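Local atomic coordinates of T cell receptor gamma chain (Monodelphis domestica, PDB entry 7L15), a protein that pairs with a T cell receptor mu chain to form the marsupial gamma-mu receptor, which is thought to recognise antigen at the T cell surface. Residues 133-136 / 137-141. Sequence-based numbering, arbitrary orientation.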
loop_
_atom_site.group_PDB
_atom_site.type_symbol
_atom_site.label_atom_id
_atom_site.label_comp_id
_atom_site.label_asym_id
_atom_site.label_seq_id
_atom_site.Cartn_x
_atom_site.Cartn_y
_atom_site.Cartn_z
ATOM N N THR B 133 -21.660 -15.875 -8.957
ATOM C CA THR B 133 -22.556 -16.552 -9.879
ATOM C C THR B 133 -22.697 -18.028 -9.509
ATOM O O THR B 133 -21.783 -18.643 -8.950
ATOM C CB THR B 133 -22.063 -16.453 -11.324
ATOM O OG1 THR B 133 -20.761 -17.041 -11.417
ATOM C CG2 THR B 133 -21.985 -15.014 -11.772
ATOM N N SER B 134 -23.862 -18.589 -9.855
ATOM C CA SER B 134 -24.149 -19.991 -9.570
ATOM C C SER B 134 -23.109 -20.890 -10.215
ATOM O O SER B 134 -22.588 -21.818 -9.583
ATOM C CB SER B 134 -25.548 -20.360 -10.084
ATOM O OG SER B 134 -26.555 -19.553 -9.496
ATOM N N GLU B 135 -22.784 -20.610 -11.478
ATOM C CA GLU B 135 -21.789 -21.411 -12.182
ATOM C C GLU B 135 -20.452 -21.429 -11.440
ATOM O O GLU B 135 -19.809 -22.484 -11.333
ATOM C CB GLU B 135 -21.620 -20.882 -13.608
ATOM C CG GLU B 135 -21.015 -21.898 -14.553
ATOM C CD GLU B 135 -21.795 -23.210 -14.572
ATOM O OE1 GLU B 135 -23.041 -23.169 -14.523
ATOM O OE2 GLU B 135 -21.158 -24.285 -14.631
ATOM N N GLU B 136 -20.019 -20.277 -10.913
ATOM C CA GLU B 136 -18.780 -20.259 -10.145
ATOM C C GLU B 136 -18.893 -21.166 -8.922
ATOM O O GLU B 136 -17.986 -21.955 -8.631
ATOM C CB GLU B 136 -18.399 -18.826 -9.718
ATOM C CG GLU B 136 -17.042 -18.833 -8.987
ATOM C CD GLU B 136 -16.652 -17.526 -8.302
ATOM O OE1 GLU B 136 -17.469 -16.594 -8.270
ATOM O OE2 GLU B 136 -15.504 -17.441 -7.790
ATOM N N ILE B 137 -20.001 -21.061 -8.190
ATOM C CA ILE B 137 -20.181 -21.895 -7.002
ATOM C C ILE B 137 -20.241 -23.364 -7.388
ATOM O O ILE B 137 -19.691 -24.226 -6.699
ATOM C CB ILE B 137 -21.446 -21.473 -6.235
ATOM C CG1 ILE B 137 -21.261 -20.078 -5.638
ATOM C CG2 ILE B 137 -21.733 -22.461 -5.159
ATOM C CD1 ILE B 137 -22.522 -19.244 -5.703
ATOM N N LYS B 138 -20.915 -23.669 -8.494
ATOM C CA LYS B 138 -20.999 -25.049 -8.959
ATOM C C LYS B 138 -19.623 -25.597 -9.321
ATOM O O LYS B 138 -19.297 -26.738 -8.985
ATOM C CB LYS B 138 -21.943 -25.132 -10.157
ATOM C CG LYS B 138 -22.134 -26.530 -10.711
ATOM C CD LYS B 138 -22.122 -26.510 -12.243
ATOM C CE LYS B 138 -23.158 -27.451 -12.836
ATOM N NZ LYS B 138 -22.990 -28.856 -12.363
ATOM N N GLN B 139 -18.791 -24.796 -9.992
ATOM C CA GLN B 139 -17.511 -25.331 -10.446
ATOM C C GLN B 139 -16.418 -25.253 -9.381
ATOM O O GLN B 139 -15.491 -26.062 -9.409
ATOM C CB GLN B 139 -17.038 -24.606 -11.706
ATOM C CG GLN B 139 -17.884 -24.803 -12.958
ATOM C CD GLN B 139 -17.280 -24.088 -14.186
ATOM O OE1 GLN B 139 -17.992 -23.443 -14.957
ATOM N NE2 GLN B 139 -15.964 -24.205 -14.361
ATOM N N LYS B 140 -16.477 -24.298 -8.453
ATOM C CA LYS B 140 -15.351 -24.092 -7.554
ATOM C C LYS B 140 -15.704 -24.152 -6.083
ATOM O O LYS B 140 -14.815 -23.928 -5.259
ATOM C CB LYS B 140 -14.667 -22.741 -7.817
ATOM C CG LYS B 140 -14.286 -22.472 -9.276
ATOM C CD LYS B 140 -13.081 -23.292 -9.738
ATOM C CE LYS B 140 -11.766 -22.740 -9.198
ATOM N NZ LYS B 140 -10.692 -22.988 -10.202
ATOM N N GLN B 141 -16.960 -24.413 -5.720
ATOM C CA GLN B 141 -17.347 -24.452 -4.309
ATOM C C GLN B 141 -16.934 -23.184 -3.588
ATOM O O GLN B 141 -16.594 -23.215 -2.411
ATOM C CB GLN B 141 -16.742 -25.648 -3.587
ATOM C CG GLN B 141 -17.433 -26.941 -3.837
ATOM C CD GLN B 141 -16.969 -27.998 -2.876
ATOM O OE1 GLN B 141 -17.713 -28.411 -2.002
ATOM N NE2 GLN B 141 -15.723 -28.431 -3.020
#
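I137 N donates to T133 O (3.1 Å) and K138 N to S134 O (2.7 Å), the first two of five successive i-to-i+4 bonds that wind residues 134-140 into a helix of about two turns. Q139 N to E135 O (2.9 Å) and K140 N to E136 O (2.8 Å) continue the series; Q141 N still donates to I137 O before its positive phi takes the chain out of helical conformation. T133 suits the N-cap because its OG1 can take up an amide hydrogen of the first turn; here it accepts weakly from E136 N at 3.4 Å. I137 lays CD1 against T133 O (3.4 Å), and its apolar side chain also touches E194 and L197, which suits a partly exposed face turned to that loop. This short helix follows strand 126-130 and leads into strand 142-152, linking two neighbouring strands of one sheet of the C1-set immunoglobulin domain. E135 runs alongside K138, E135 OE2 lying 3.4 Å from K138 CD. E136 holds CG anti to the backbone N (chi1 -176°), and its extended chain carries OE2 to a hydrogen bond with T144 OG1 and a salt bridge with R154 NH2 of the mu chain, partners that suit a buried acid. K140 NZ hydrogen-bonds S139 OG of the mu chain.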